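Local coordinates for hypothetical protein PAE2307 (Pyrobaculum aerophilum, PDB 2GL0) that binds adenosine in pockets between the copies of a six-chain assembly and probably acts as an adenosine-specific kinase, at residues Gly18-Ile23 and Asn93-Asn98; Gly24-Ile29 and Pro107-Ile112; Ala114-Pro119 and Val137-Ser142. All coordinates share one frame; numbering follows the deposited sequence.

Contact 1. Residues Gly18-Ile23 and Asn93-Asn98; sequences GTNVII and NAWPIN. With ADN (adenosine), chain J.
N20 and I22 on strand 19-25 press against P96 in the loop 93-98, and the side chain of N20 also nears W95. No direct hydrogen bond joins the two segments, so waters do part of the work. At the start, water 1 donates to G18 O and accepts from N93 N. N20 follows. Its CG stands beside the backbone N (chi1 -65°), and this brings the amide across the P96 ring at about a right angle. N20 ND2 is 3.5 Å from P96 CD, and N20 CB is 3.6 Å from P96 CG. The amide and the W95 ring are turned 75° apart. Water 2 sits between N20 OD1 and A94 O, but it has more acceptors in reach than protons and may not serve both at once. N20 ND2 also lies 2.6 Å from O2' of the adenosine. The adenine spreads over one face of the W95 indole, with N1 3.3 Å above the ring plane. The loop that carries the indole is closed by W95 N to N98 OD1 (2.8 Å). Further on, I22 CD1 reaches P96 CB at 4.2 Å, an apolar touch. V21 and I23 pack instead on L120 of strand 120-128, and I23 also meets L77 of helix 68-81. Strand 19-25 itself runs between strands 86-92 and 111-116, bonded to I91 on one side and T116 on the other.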
loop_
_atom_site.group_PDB
_atom_site.type_symbol
_atom_site.label_atom_id
_atom_site.label_comp_id
_atom_site.label_asym_id
_atom_site.label_seq_id
_atom_site.Cartn_x
_atom_site.Cartn_y
_atom_site.Cartn_z
ATOM N N GLY A 18 9.770 -10.743 26.215
ATOM C CA GLY A 18 10.178 -11.253 24.918
ATOM C C GLY A 18 9.092 -11.461 23.862
ATOM O O GLY A 18 9.405 -11.416 22.703
ATOM N N THR A 19 7.848 -11.758 24.238
ATOM C CA THR A 19 6.719 -11.692 23.304
ATOM C C THR A 19 6.116 -10.237 23.103
ATOM O O THR A 19 6.312 -9.344 23.989
ATOM C CB THR A 19 5.572 -12.627 23.733
ATOM O OG1 THR A 19 4.910 -12.068 24.878
ATOM C CG2 THR A 19 6.070 -13.930 24.086
ATOM N N ASN A 20 5.423 -10.041 21.957
ATOM C CA ASN A 20 4.397 -9.024 21.779
ATOM C C ASN A 20 3.129 -9.666 21.246
ATOM O O ASN A 20 3.184 -10.792 20.716
ATOM C CB ASN A 20 4.753 -8.024 20.734
ATOM C CG ASN A 20 5.871 -7.286 21.105
ATOM O OD1 ASN A 20 7.004 -7.843 21.166
ATOM N ND2 ASN A 20 5.654 -6.034 21.422
ATOM N N VAL A 21 2.009 -8.937 21.434
ATOM C CA VAL A 21 0.670 -9.369 21.043
ATOM C C VAL A 21 0.139 -8.389 20.013
ATOM O O VAL A 21 0.446 -7.221 20.043
ATOM C CB VAL A 21 -0.271 -9.550 22.262
ATOM C CG1 VAL A 21 -0.627 -8.275 22.808
ATOM C CG2 VAL A 21 -1.540 -10.422 21.900
ATOM N N ILE A 22 -0.501 -8.926 18.989
ATOM C CA ILE A 22 -1.207 -8.158 17.985
ATOM C C ILE A 22 -2.637 -8.716 17.968
ATOM O O ILE A 22 -2.830 -9.927 17.862
ATOM C CB ILE A 22 -0.544 -8.261 16.594
ATOM C CG1 ILE A 22 0.952 -7.808 16.654
ATOM C CG2 ILE A 22 -1.423 -7.502 15.546
ATOM C CD1 ILE A 22 1.698 -7.972 15.436
ATOM N N ILE A 23 -3.619 -7.843 18.214
ATOM C CA ILE A 23 -5.010 -8.275 18.299
ATOM C C ILE A 23 -5.872 -7.549 17.275
ATOM O O ILE A 23 -5.767 -6.376 17.165
ATOM C CB ILE A 23 -5.596 -8.104 19.689
ATOM C CG1 ILE A 23 -4.702 -8.768 20.695
ATOM C CG2 ILE A 23 -7.093 -8.708 19.769
ATOM C CD1 ILE A 23 -5.221 -8.765 22.155
ATOM N N ASN A 93 11.143 -12.711 18.728
ATOM C CA ASN A 93 12.255 -12.462 17.719
ATOM C C ASN A 93 11.868 -11.606 16.532
ATOM O O ASN A 93 12.417 -11.774 15.424
ATOM C CB ASN A 93 12.826 -13.738 17.122
ATOM C CG ASN A 93 13.221 -14.718 18.152
ATOM O OD1 ASN A 93 13.563 -14.336 19.273
ATOM N ND2 ASN A 93 13.208 -16.005 17.788
ATOM N N ALA A 94 10.899 -10.732 16.779
ATOM C CA ALA A 94 10.314 -9.792 15.817
ATOM C C ALA A 94 9.425 -8.861 16.651
ATOM O O ALA A 94 8.801 -9.291 17.672
ATOM C CB ALA A 94 9.509 -10.514 14.694
ATOM N N TRP A 95 9.521 -7.580 16.287
ATOM C CA TRP A 95 8.776 -6.471 16.870
ATOM C C TRP A 95 7.595 -6.311 15.941
ATOM O O TRP A 95 7.751 -6.648 14.729
ATOM C CB TRP A 95 9.614 -5.210 16.757
ATOM C CG TRP A 95 10.839 -5.152 17.670
ATOM C CD1 TRP A 95 12.128 -5.086 17.280
ATOM C CD2 TRP A 95 10.854 -5.138 19.111
ATOM N NE1 TRP A 95 12.936 -5.027 18.347
ATOM C CE2 TRP A 95 12.194 -5.042 19.496
ATOM C CE3 TRP A 95 9.871 -5.171 20.091
ATOM C CZ2 TRP A 95 12.598 -5.033 20.840
ATOM C CZ3 TRP A 95 10.244 -5.125 21.426
ATOM C CH2 TRP A 95 11.602 -5.081 21.797
ATOM N N PRO A 96 6.417 -5.851 16.485
ATOM C CA PRO A 96 5.216 -5.493 15.647
ATOM C C PRO A 96 5.501 -4.631 14.461
ATOM O O PRO A 96 5.124 -5.033 13.401
ATOM C CB PRO A 96 4.235 -4.874 16.645
ATOM C CG PRO A 96 4.643 -5.645 17.981
ATOM C CD PRO A 96 6.135 -5.725 17.932
ATOM N N ILE A 97 6.318 -3.584 14.581
ATOM C CA ILE A 97 6.680 -2.749 13.422
ATOM C C ILE A 97 7.333 -3.535 12.299
ATOM O O ILE A 97 7.270 -3.073 11.185
ATOM C CB ILE A 97 7.596 -1.488 13.751
ATOM C CG1 ILE A 97 9.055 -1.901 14.188
ATOM C CG2 ILE A 97 6.847 -0.485 14.748
ATOM C CD1 ILE A 97 10.171 -0.691 14.445
ATOM N N ASN A 98 7.995 -4.679 12.606
ATOM C CA ASN A 98 8.535 -5.581 11.534
ATOM C C ASN A 98 7.530 -6.256 10.682
ATOM O O ASN A 98 7.925 -6.661 9.603
ATOM C CB ASN A 98 9.426 -6.751 12.003
ATOM C CG ASN A 98 10.512 -6.351 12.976
ATOM O OD1 ASN A 98 10.887 -7.177 13.828
ATOM N ND2 ASN A 98 11.062 -5.116 12.847
HETATM O "O5'" ADN J . 5.813 1.173 23.975
HETATM C "C5'" ADN J . 6.392 -0.086 24.131
HETATM C "C4'" ADN J . 5.865 -0.856 22.939
HETATM O "O4'" ADN J . 6.629 -0.575 21.780
HETATM C "C3'" ADN J . 6.363 -2.160 23.344
HETATM O "O3'" ADN J . 5.303 -2.615 24.136
HETATM C "C2'" ADN J . 6.688 -2.901 22.062
HETATM O "O2'" ADN J . 5.529 -3.452 21.446
HETATM C "C1'" ADN J . 7.209 -1.755 21.220
HETATM N N9 ADN J . 8.695 -1.633 21.269
HETATM C C8 ADN J . 9.446 -1.415 22.406
HETATM N N7 ADN J . 10.784 -1.366 22.113
HETATM C C5 ADN J . 10.949 -1.538 20.784
HETATM C C6 ADN J . 12.117 -1.598 19.818
HETATM N N6 ADN J . 13.434 -1.453 20.202
HETATM N N1 ADN J . 11.815 -1.822 18.496
HETATM C C2 ADN J . 10.532 -1.972 18.104
HETATM N N3 ADN J . 9.449 -1.920 18.898
HETATM C C4 ADN J . 9.561 -1.724 20.233
HETATM O O HOH W 1 11.790 -11.955 21.322
HETATM O O HOH W 2 8.379 -9.913 20.346
#

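Contact 2. Residues Gly24-Ile29 and Pro107-Ile112; sequences GQAHFI and PEVVRI. With ADN (adenosine), chain G; PO4 (phosphate ion), chain I.
Q25 and R111 form an antiparallel hydrogen-bonded pair, and their side chains cross obliquely on the same face of the sheet. The Q25 amide and the R111 guanidinium are turned 76° apart, with OE1 3.6 Å from NH2. V110 and R111 both face Q25 in a classic beta bulge, and Q25 O accepts from V110 N (2.9 Å) and R111 N (3.3 Å). H27 turns its ring edge across, and ND1 donates to E108 O at 3.1 Å, on a lone pair of that carbonyl. The planes of the F28 ring and the E108 carboxylate are 21° apart, with OE2 near the ring edge; OE2 has its salt bridge with K30. CG of F28 lies opposite the backbone N (chi1 -171°), which lays the ring against adenosine, whose C4 is 3.3 Å above the ring plane. With an alanine here the ring under the purine is gone, and the base would probably be freer to shift. R111 NH1 donates to phosphate O1 (2.7 Å). R111 of two other subunits also binds this ion, which probably came from the crystallisation liquor. The contact therefore pairs an aromatic surface for a nucleoside with arginines suited to an anion.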
loop_
_atom_site.group_PDB
_atom_site.type_symbol
_atom_site.label_atom_id
_atom_site.label_comp_id
_atom_site.label_asym_id
_atom_site.label_seq_id
_atom_site.Cartn_x
_atom_site.Cartn_y
_atom_site.Cartn_z
ATOM N N GLY A 24 -6.738 -8.252 16.552
ATOM C CA GLY A 24 -7.470 -7.632 15.505
ATOM C C GLY A 24 -8.748 -8.322 15.071
ATOM O O GLY A 24 -9.125 -9.350 15.650
ATOM N N GLN A 25 -9.441 -7.718 14.083
ATOM C CA GLN A 25 -10.602 -8.332 13.481
ATOM C C GLN A 25 -10.483 -8.634 11.947
ATOM O O GLN A 25 -10.033 -7.813 11.210
ATOM C CB GLN A 25 -11.793 -7.453 13.688
ATOM C CG GLN A 25 -13.067 -8.277 13.542
ATOM C CD GLN A 25 -14.215 -7.392 13.739
ATOM O OE1 GLN A 25 -14.390 -6.859 14.834
ATOM N NE2 GLN A 25 -14.928 -7.086 12.635
ATOM N N ALA A 26 -10.912 -9.835 11.500
ATOM C CA ALA A 26 -10.875 -10.220 10.111
ATOM C C ALA A 26 -12.234 -10.814 9.723
ATOM O O ALA A 26 -13.258 -10.400 10.225
ATOM C CB ALA A 26 -9.795 -11.183 9.870
ATOM N N HIS A 27 -12.223 -11.794 8.838
ATOM C CA HIS A 27 -13.437 -12.494 8.392
ATOM C C HIS A 27 -12.906 -13.578 7.421
ATOM O O HIS A 27 -11.766 -13.470 6.894
ATOM C CB HIS A 27 -14.423 -11.575 7.651
ATOM C CG HIS A 27 -14.060 -11.292 6.211
ATOM N ND1 HIS A 27 -13.037 -10.438 5.837
ATOM C CD2 HIS A 27 -14.615 -11.739 5.048
ATOM C CE1 HIS A 27 -12.960 -10.389 4.511
ATOM N NE2 HIS A 27 -13.913 -11.156 4.012
ATOM N N PHE A 28 -13.726 -14.607 7.200
ATOM C CA PHE A 28 -13.404 -15.722 6.327
ATOM C C PHE A 28 -12.276 -16.532 6.958
ATOM O O PHE A 28 -11.389 -15.984 7.636
ATOM C CB PHE A 28 -13.064 -15.285 4.900
ATOM C CG PHE A 28 -12.938 -16.442 3.920
ATOM C CD1 PHE A 28 -13.867 -17.479 3.923
ATOM C CD2 PHE A 28 -11.878 -16.493 2.995
ATOM C CE1 PHE A 28 -13.748 -18.554 3.015
ATOM C CE2 PHE A 28 -11.767 -17.537 2.073
ATOM C CZ PHE A 28 -12.688 -18.578 2.091
ATOM N N ILE A 29 -12.331 -17.832 6.690
ATOM C CA ILE A 29 -11.443 -18.810 7.205
ATOM C C ILE A 29 -10.009 -18.771 6.684
ATOM O O ILE A 29 -9.098 -19.213 7.405
ATOM C CB ILE A 29 -12.042 -20.228 7.058
ATOM C CG1 ILE A 29 -11.121 -21.245 7.744
ATOM C CG2 ILE A 29 -12.276 -20.676 5.571
ATOM C CD1 ILE A 29 -11.685 -21.822 8.967
ATOM N N PRO A 107 -5.991 -9.302 2.652
ATOM C CA PRO A 107 -7.344 -8.989 2.221
ATOM C C PRO A 107 -8.514 -9.204 3.252
ATOM O O PRO A 107 -9.402 -8.393 3.331
ATOM C CB PRO A 107 -7.469 -9.867 0.972
ATOM C CG PRO A 107 -6.121 -9.698 0.305
ATOM C CD PRO A 107 -5.222 -9.877 1.566
ATOM N N GLU A 108 -8.497 -10.299 3.996
ATOM C CA GLU A 108 -9.377 -10.596 5.160
ATOM C C GLU A 108 -9.345 -9.572 6.327
ATOM O O GLU A 108 -10.365 -9.321 6.939
ATOM C CB GLU A 108 -9.004 -11.958 5.775
ATOM C CG GLU A 108 -9.282 -13.277 4.926
ATOM C CD GLU A 108 -8.155 -13.563 3.967
ATOM O OE1 GLU A 108 -7.015 -12.973 4.093
ATOM O OE2 GLU A 108 -8.396 -14.372 3.054
ATOM N N VAL A 109 -8.182 -9.015 6.641
ATOM C CA VAL A 109 -8.020 -8.132 7.829
ATOM C C VAL A 109 -8.798 -6.775 7.665
ATOM O O VAL A 109 -8.568 -5.986 6.734
ATOM C CB VAL A 109 -6.470 -7.980 8.231
ATOM C CG1 VAL A 109 -6.236 -6.902 9.241
ATOM C CG2 VAL A 109 -5.971 -9.331 8.728
ATOM N N VAL A 110 -9.761 -6.561 8.558
ATOM C CA VAL A 110 -10.609 -5.391 8.461
ATOM C C VAL A 110 -10.044 -4.296 9.365
ATOM O O VAL A 110 -10.113 -3.166 8.988
ATOM C CB VAL A 110 -12.180 -5.703 8.662
ATOM C CG1 VAL A 110 -12.602 -6.874 7.785
ATOM C CG2 VAL A 110 -12.459 -6.160 9.945
ATOM N N ARG A 111 -9.469 -4.665 10.528
ATOM C CA ARG A 111 -8.909 -3.689 11.504
ATOM C C ARG A 111 -7.967 -4.363 12.548
ATOM O O ARG A 111 -7.977 -5.548 12.722
ATOM C CB ARG A 111 -9.997 -2.981 12.276
ATOM C CG ARG A 111 -10.905 -3.800 13.272
ATOM C CD ARG A 111 -12.028 -2.793 13.619
ATOM N NE ARG A 111 -13.256 -3.367 14.111
ATOM C CZ ARG A 111 -13.977 -2.796 15.097
ATOM N NH1 ARG A 111 -13.576 -1.680 15.693
ATOM N NH2 ARG A 111 -15.085 -3.373 15.525
ATOM N N ILE A 112 -7.136 -3.547 13.184
ATOM C CA ILE A 112 -6.200 -3.958 14.224
ATOM C C ILE A 112 -6.569 -3.125 15.513
ATOM O O ILE A 112 -6.746 -1.886 15.488
ATOM C CB ILE A 112 -4.711 -3.873 13.802
ATOM C CG1 ILE A 112 -4.423 -4.647 12.456
ATOM C CG2 ILE A 112 -3.818 -4.572 14.894
ATOM C CD1 ILE A 112 -3.212 -4.198 11.776
HETATM O "O5'" ADN G . -16.664 -16.493 7.610
HETATM C "C5'" ADN G . -17.424 -16.752 6.447
HETATM C "C4'" ADN G . -17.445 -15.349 5.888
HETATM O "O4'" ADN G . -16.309 -15.212 5.046
HETATM C "C3'" ADN G . -18.619 -15.091 4.980
HETATM O "O3'" ADN G . -19.489 -14.330 5.770
HETATM C "C2'" ADN G . -18.049 -14.327 3.786
HETATM O "O2'" ADN G . -17.643 -13.034 4.115
HETATM C "C1'" ADN G . -16.679 -14.805 3.717
HETATM N N9 ADN G . -16.606 -15.941 2.796
HETATM C C8 ADN G . -17.248 -17.123 2.896
HETATM N N7 ADN G . -16.916 -17.926 1.855
HETATM C C5 ADN G . -16.060 -17.249 1.077
HETATM C C6 ADN G . -15.351 -17.531 -0.189
HETATM N N6 ADN G . -15.467 -18.749 -0.835
HETATM N N1 ADN G . -14.551 -16.505 -0.633
HETATM C C2 ADN G . -14.429 -15.308 0.016
HETATM N N3 ADN G . -15.028 -14.982 1.149
HETATM C C4 ADN G . -15.836 -15.926 1.704
HETATM P P PO4 I . -10.777 0.224 14.956
HETATM O O1 PO4 I . -11.243 -0.505 16.192
HETATM O O2 PO4 I . -11.930 0.358 14.003
HETATM O O3 PO4 I . -10.226 1.558 15.369
HETATM O O4 PO4 I . -9.670 -0.486 14.249
#

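Contact 3. Residues Ala114-Pro119 and Val137-Ser142; sequences AATANP and VVDGHS. With ADN (adenosine), chain J.
The H141 ring turns its edge to P119, whose CB lies near the ring plane at 4.2 Å from CE1. The D139 carboxylate and the T116 side chain approach from opposite directions, and the N118 amide is set 60° from the carboxylate plane. T116 OG1 donates to D139 OD1 at 3.1 Å, on the syn lone pair of that oxygen. N118 ND2 adds a weak bond to the same atom. The D139 chain swings CG opposite the backbone N (chi1 -175°), which carries the carboxylate across to the other segment. Its second oxygen, OD2, bonds to H85 ND1 of the third subunit and nears water 3, which accepts from A115 N but has more acceptors in reach than protons. The hydroxyl of T116 also accepts from N118 N at 2.9 Å. G140 N donates to P119 O at 2.6 Å, with the donor almost in line with the C=O bond. G140 has a positive phi, which favours glycine. A114 CB and V137 CG2 add an apolar touch at 4.1 Å. Strands 114-116 and 137-139 run 25° from parallel but belong to different sheets, so the contact ties the two together at their strand ends. The T116 to N118 bond makes an ST turn. Within it, A117 N donates to adenosine O3' (2.9 Å), so the turn forms part of the ribose end of the nucleoside site.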
loop_
_atom_site.group_PDB
_atom_site.type_symbol
_atom_site.label_atom_id
_atom_site.label_comp_id
_atom_site.label_asym_id
_atom_site.label_seq_id
_atom_site.Cartn_x
_atom_site.Cartn_y
_atom_site.Cartn_z
ATOM N N ALA A 114 -4.679 -3.542 18.593
ATOM C CA ALA A 114 -3.544 -3.267 19.557
ATOM C C ALA A 114 -2.333 -3.935 19.020
ATOM O O ALA A 114 -2.467 -5.063 18.494
ATOM C CB ALA A 114 -3.813 -3.830 21.028
ATOM N N ALA A 115 -1.161 -3.284 19.177
ATOM C CA ALA A 115 0.156 -3.954 19.023
ATOM C C ALA A 115 1.070 -3.553 20.129
ATOM O O ALA A 115 1.476 -2.391 20.201
ATOM C CB ALA A 115 0.780 -3.713 17.622
ATOM N N THR A 116 1.399 -4.490 21.036
ATOM C CA THR A 116 2.051 -4.090 22.298
ATOM C C THR A 116 2.597 -5.236 23.120
ATOM O O THR A 116 2.316 -6.405 22.838
ATOM C CB THR A 116 1.143 -3.185 23.145
ATOM O OG1 THR A 116 1.912 -2.432 24.137
ATOM C CG2 THR A 116 0.065 -3.991 23.766
ATOM N N ALA A 117 3.486 -4.854 24.052
ATOM C CA ALA A 117 3.985 -5.657 25.181
ATOM C C ALA A 117 3.584 -5.007 26.525
ATOM O O ALA A 117 4.004 -5.474 27.567
ATOM C CB ALA A 117 5.534 -5.744 25.119
ATOM N N ASN A 118 2.878 -3.871 26.502
ATOM C CA ASN A 118 2.404 -3.188 27.737
ATOM C C ASN A 118 1.316 -3.992 28.439
ATOM O O ASN A 118 0.645 -4.847 27.759
ATOM C CB ASN A 118 1.782 -1.880 27.366
ATOM C CG ASN A 118 2.808 -0.868 26.965
ATOM O OD1 ASN A 118 3.985 -1.096 27.182
ATOM N ND2 ASN A 118 2.386 0.241 26.348
ATOM N N PRO A 119 1.126 -3.763 29.777
ATOM C CA PRO A 119 -0.121 -4.269 30.392
ATOM C C PRO A 119 -1.239 -3.942 29.448
ATOM O O PRO A 119 -1.271 -2.798 28.894
ATOM C CB PRO A 119 -0.199 -3.498 31.706
ATOM C CG PRO A 119 1.354 -3.448 32.141
ATOM C CD PRO A 119 2.027 -3.103 30.777
ATOM N N VAL A 137 -9.576 -1.468 23.728
ATOM C CA VAL A 137 -8.477 -1.951 24.533
ATOM C C VAL A 137 -8.014 -0.829 25.439
ATOM O O VAL A 137 -8.420 0.342 25.277
ATOM C CB VAL A 137 -7.270 -2.507 23.715
ATOM C CG1 VAL A 137 -7.717 -3.729 22.813
ATOM C CG2 VAL A 137 -6.652 -1.418 22.847
ATOM N N VAL A 138 -7.247 -1.233 26.464
ATOM C CA VAL A 138 -6.607 -0.347 27.415
ATOM C C VAL A 138 -5.164 -0.780 27.281
ATOM O O VAL A 138 -4.784 -1.831 27.752
ATOM C CB VAL A 138 -7.170 -0.523 28.813
ATOM C CG1 VAL A 138 -6.554 0.455 29.656
ATOM C CG2 VAL A 138 -8.733 -0.279 28.821
ATOM N N ASP A 139 -4.410 -0.017 26.521
ATOM C CA ASP A 139 -3.045 -0.337 26.257
ATOM C C ASP A 139 -2.017 0.408 27.199
ATOM O O ASP A 139 -1.796 1.640 27.103
ATOM C CB ASP A 139 -2.809 -0.095 24.739
ATOM C CG ASP A 139 -1.436 -0.506 24.282
ATOM O OD1 ASP A 139 -0.589 -0.919 25.124
ATOM O OD2 ASP A 139 -1.175 -0.443 23.064
ATOM N N GLY A 140 -1.383 -0.293 28.126
ATOM C CA GLY A 140 -0.576 0.446 29.163
ATOM C C GLY A 140 -1.248 1.598 29.917
ATOM O O GLY A 140 -2.491 1.654 29.990
ATOM N N HIS A 141 -0.455 2.514 30.480
ATOM C CA HIS A 141 -0.984 3.545 31.477
ATOM C C HIS A 141 -1.114 4.965 30.935
ATOM O O HIS A 141 -0.450 5.331 29.988
ATOM C CB HIS A 141 -0.166 3.553 32.813
ATOM C CG HIS A 141 -0.232 2.244 33.578
ATOM N ND1 HIS A 141 0.056 1.022 32.995
ATOM C CD2 HIS A 141 -0.636 1.967 34.843
ATOM C CE1 HIS A 141 -0.127 0.056 33.876
ATOM N NE2 HIS A 141 -0.550 0.600 35.005
ATOM N N SER A 142 -2.031 5.737 31.483
ATOM C CA SER A 142 -2.250 7.097 31.057
ATOM C C SER A 142 -1.007 8.005 31.377
ATOM O O SER A 142 -0.148 7.609 32.176
ATOM C CB SER A 142 -3.512 7.596 31.755
ATOM O OG SER A 142 -3.260 7.634 33.136
HETATM O "O5'" ADN J . 5.813 1.173 23.975
HETATM C "C5'" ADN J . 6.392 -0.086 24.131
HETATM C "C4'" ADN J . 5.865 -0.856 22.939
HETATM O "O4'" ADN J . 6.629 -0.575 21.780
HETATM C "C3'" ADN J . 6.363 -2.160 23.344
HETATM O "O3'" ADN J . 5.303 -2.615 24.136
HETATM C "C2'" ADN J . 6.688 -2.901 22.062
HETATM O "O2'" ADN J . 5.529 -3.452 21.446
HETATM C "C1'" ADN J . 7.209 -1.755 21.220
HETATM N N9 ADN J . 8.695 -1.633 21.269
HETATM C C8 ADN J . 9.446 -1.415 22.406
HETATM N N7 ADN J . 10.784 -1.366 22.113
HETATM C C5 ADN J . 10.949 -1.538 20.784
HETATM C C6 ADN J . 12.117 -1.598 19.818
HETATM N N6 ADN J . 13.434 -1.453 20.202
HETATM N N1 ADN J . 11.815 -1.822 18.496
HETATM C C2 ADN J . 10.532 -1.972 18.104
HETATM N N3 ADN J . 9.449 -1.920 18.898
HETATM C C4 ADN J . 9.561 -1.724 20.233
HETATM O O HOH W 3 -1.424 -0.603 20.529
#

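In the fold
Neighbouring strands 19-25 and 111-116 of one sheet link the contacts; contact 3 also reaches strand 131-139 of the second sheet. V21 N lies 2.9 Å from T116 O, and I23 N lies 3.0 Å from A114 O, both probable hydrogen bonds between contacts 1 and 3. Their centres are about 13 Å apart, and both touch the adenosine of chain J. Contact 2 lies about 18 Å from contact 1 and about 21 Å from contact 3, centre to centre. It meets a different adenosine, chain G, which N20, A117 and Y165 of the fourth subunit also bind. Each nucleoside site is thus shared: contacts 1 and 3 supply one wall, contact 2 of a neighbouring subunit another.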